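Local coordinates for hyaluronidase (Streptomyces koganeiensis, PDB 4UFQ) that degrades hyaluronan, a glycosaminoglycan, as a homotrimer whose intertwined chains probably form a triple-stranded beta-helix, at the interface of chains A and B. Sequence-based numbering; all coordinates share one arbitrary frame. Chains: chain A/B, Hyaluronidase.

The interface of chains A and B. Residues chain A 126, 128-129, 134-135; chain B 123, 137, 139-141.
A:Asn128 and A:Asn129 both hydrogen-bond to the backbone carbonyl of B:Gly139 through their side-chain amides. ND2 of A:Asn128 lies 2.9 Å from B:Gly139 O. It meets a lone pair in the carbonyl plane, and the oxygen lies in the asparagine's own amide plane. CG of A:Asn128 stands anti to the backbone N (chi1 -165°), which carries the amide across to chain B. ND2 of A:Asn129 reaches the same oxygen at 3.0 Å, tilted 17° from the carbonyl plane. Two donors thus grip one carbonyl oxygen.

A:Asp134 supports this pair from within chain A. Its OD2 accepts from two backbone amides, A:Asn128 N at 2.8 Å and A:Asn129 N, the latter on the syn lone pair. Its OD1 takes A:Asn129 ND2 at 2.9 Å, from above the carboxylate plane. The bond is almost straight, 178° at the hydrogen. This second-shell carboxylate fixes the rotation of the A:Asn129 amide and ties the backbone at A:Asn128 and A:Asn129 to the aspartate. An alanine here would probably leave both backbone amides without their acceptor and let the A:Asn129 amide turn away from B:Gly139.

The apolar part centres on B:Leu123. CD2 packs against the amide carbon CG of A:Asn128 at 3.6 Å. CD1 touches CB of both A:Asn128 and A:Asp134; the leucine and aspartate side chains stand roughly perpendicular. A:Leu126 runs antiparallel alongside B:Leu123, its CB 4.0 Å from B:Leu123 CD1. Its CD1 also meets CG2 of B:Val137 at 4.1 Å, and that same methyl touches CB of A:Phe135.

A water joins A:Asp134 O to B:Gly141 O, 2.7 Å from the latter.

The patch ties an A-chain loop and its flanking strands to a B-chain turn and strand. It lies midway along a trimer of intertwined chains, of the triple-stranded beta-helix type known for HylP hyaluronidases, and is likely to keep neighbouring chains in register.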
ATOM      1  N   LEU A 126      -7.843   3.524   0.317  1.00 19.33           N
ATOM      2  CA  LEU A 126      -7.975   3.262   1.743  1.00 17.38           C
ATOM      3  C   LEU A 126      -9.279   3.875   2.219  1.00 17.93           C
ATOM      4  O   LEU A 126      -9.406   5.109   2.244  1.00 18.60           O
ATOM      5  CB  LEU A 126      -6.759   3.796   2.536  1.00 18.66           C
ATOM      6  CG  LEU A 126      -5.389   3.421   1.961  1.00 18.36           C
ATOM      7  CD1 LEU A 126      -4.298   3.965   2.857  1.00 21.18           C
ATOM      8  CD2 LEU A 126      -5.261   1.886   1.789  1.00 19.71           C
ATOM      9  N   ASN A 128     -11.765   3.665   5.170  1.00 20.89           N
ATOM     10  CA  ASN A 128     -12.099   3.294   6.536  1.00 19.72           C
ATOM     11  C   ASN A 128     -13.336   4.024   7.039  1.00 21.64           C
ATOM     12  O   ASN A 128     -14.217   3.422   7.670  1.00 25.93           O
ATOM     13  CB  ASN A 128     -10.901   3.618   7.425  1.00 20.31           C
ATOM     14  CG  ASN A 128     -10.986   2.958   8.773  1.00 20.47           C
ATOM     15  OD1 ASN A 128     -11.400   1.810   8.879  1.00 22.43           O
ATOM     16  ND2 ASN A 128     -10.626   3.688   9.822  1.00 24.01           N
ATOM     17  N   ASN A 129     -13.396   5.325   6.754  1.00 21.93           N
ATOM     18  CA  ASN A 129     -14.461   6.175   7.276  1.00 21.00           C
ATOM     19  C   ASN A 129     -15.624   6.353   6.302  1.00 25.74           C
ATOM     20  O   ASN A 129     -15.420   6.639   5.119  1.00 25.69           O
ATOM     21  CB  ASN A 129     -13.859   7.513   7.700  1.00 26.15           C
ATOM     22  CG  ASN A 129     -12.913   7.350   8.865  1.00 25.68           C
ATOM     23  OD1 ASN A 129     -13.341   7.004   9.971  1.00 29.22           O
ATOM     24  ND2 ASN A 129     -11.624   7.544   8.622  1.00 23.10           N
ATOM     25  N   ASP A 134     -10.299   8.024   2.436  1.00 19.49           N
ATOM     26  CA  ASP A 134      -9.264   8.520   3.337  1.00 17.61           C
ATOM     27  C   ASP A 134      -7.954   8.814   2.598  1.00 20.44           C
ATOM     28  O   ASP A 134      -7.342   9.882   2.787  1.00 18.94           O
ATOM     29  CB  ASP A 134      -9.067   7.548   4.501  1.00 20.28           C
ATOM     30  CG  ASP A 134     -10.328   7.408   5.360  1.00 20.26           C
ATOM     31  OD1 ASP A 134     -10.719   8.391   6.020  1.00 23.44           O
ATOM     32  OD2 ASP A 134     -10.954   6.317   5.368  1.00 23.65           O
ATOM     33  N   PHE A 135      -7.537   7.891   1.735  1.00 18.75           N
ATOM     34  CA  PHE A 135      -6.386   8.084   0.851  1.00 16.21           C
ATOM     35  C   PHE A 135      -6.640   7.283  -0.408  1.00 17.53           C
ATOM     36  O   PHE A 135      -6.882   6.068  -0.343  1.00 18.48           O
ATOM     37  CB  PHE A 135      -5.083   7.633   1.523  1.00 17.12           C
ATOM     38  CG  PHE A 135      -3.871   7.775   0.656  1.00 15.43           C
ATOM     39  CD1 PHE A 135      -3.384   9.029   0.317  1.00 16.15           C
ATOM     40  CD2 PHE A 135      -3.218   6.661   0.176  1.00 17.51           C
ATOM     41  CE1 PHE A 135      -2.267   9.162  -0.487  1.00 16.15           C
ATOM     42  CE2 PHE A 135      -2.099   6.776  -0.625  1.00 18.55           C
ATOM     43  CZ  PHE A 135      -1.624   8.032  -0.969  1.00 18.98           C
TER
ATOM     44  N   LEU B 123      -4.236   2.697   8.683  1.00 18.91           N
ATOM     45  CA  LEU B 123      -4.611   2.059   7.434  1.00 19.01           C
ATOM     46  C   LEU B 123      -3.366   1.606   6.670  1.00 18.22           C
ATOM     47  O   LEU B 123      -3.342   0.509   6.090  1.00 18.78           O
ATOM     48  CB  LEU B 123      -5.461   3.016   6.586  1.00 19.67           C
ATOM     49  CG  LEU B 123      -6.629   3.644   7.351  1.00 20.16           C
ATOM     50  CD1 LEU B 123      -7.492   4.471   6.375  1.00 21.21           C
ATOM     51  CD2 LEU B 123      -7.453   2.588   8.052  1.00 20.86           C
ATOM     52  N   VAL B 137      -1.139   6.700   7.271  1.00 16.12           N
ATOM     53  CA  VAL B 137      -2.526   7.119   7.216  1.00 15.99           C
ATOM     54  C   VAL B 137      -3.180   6.511   8.437  1.00 16.20           C
ATOM     55  O   VAL B 137      -3.277   5.285   8.554  1.00 17.07           O
ATOM     56  CB  VAL B 137      -3.235   6.700   5.901  1.00 17.41           C
ATOM     57  CG1 VAL B 137      -4.660   7.254   5.863  1.00 18.39           C
ATOM     58  CG2 VAL B 137      -2.484   7.147   4.664  1.00 17.72           C
ATOM     59  N   GLY B 139      -6.190   5.663  11.278  1.00 20.45           N
ATOM     60  CA  GLY B 139      -7.593   5.280  11.229  1.00 20.19           C
ATOM     61  C   GLY B 139      -8.544   6.467  11.040  1.00 19.82           C
ATOM     62  O   GLY B 139      -9.598   6.337  10.425  1.00 21.68           O
ATOM     63  N   THR B 140      -8.203   7.622  11.601  1.00 20.93           N
ATOM     64  CA  THR B 140      -8.986   8.848  11.423  1.00 18.00           C
ATOM     65  C   THR B 140      -8.932   9.410  10.004  1.00 19.81           C
ATOM     66  O   THR B 140      -9.739  10.272   9.636  1.00 22.67           O
ATOM     67  CB  THR B 140      -8.428   9.964  12.316  1.00 20.39           C
ATOM     68  OG1 THR B 140      -7.037  10.133  12.003  1.00 21.22           O
ATOM     69  CG2 THR B 140      -8.603   9.623  13.796  1.00 21.59           C
ATOM     70  N   GLY B 141      -7.975   8.937   9.214  1.00 19.34           N
ATOM     71  CA  GLY B 141      -7.745   9.464   7.888  1.00 19.21           C
ATOM     72  C   GLY B 141      -6.631  10.497   7.840  1.00 16.67           C
ATOM     73  O   GLY B 141      -6.190  10.865   6.754  1.00 18.45           O
TER
HETATM   74  O   HOH W   1      -8.008  11.619   4.948  1.00 18.67           O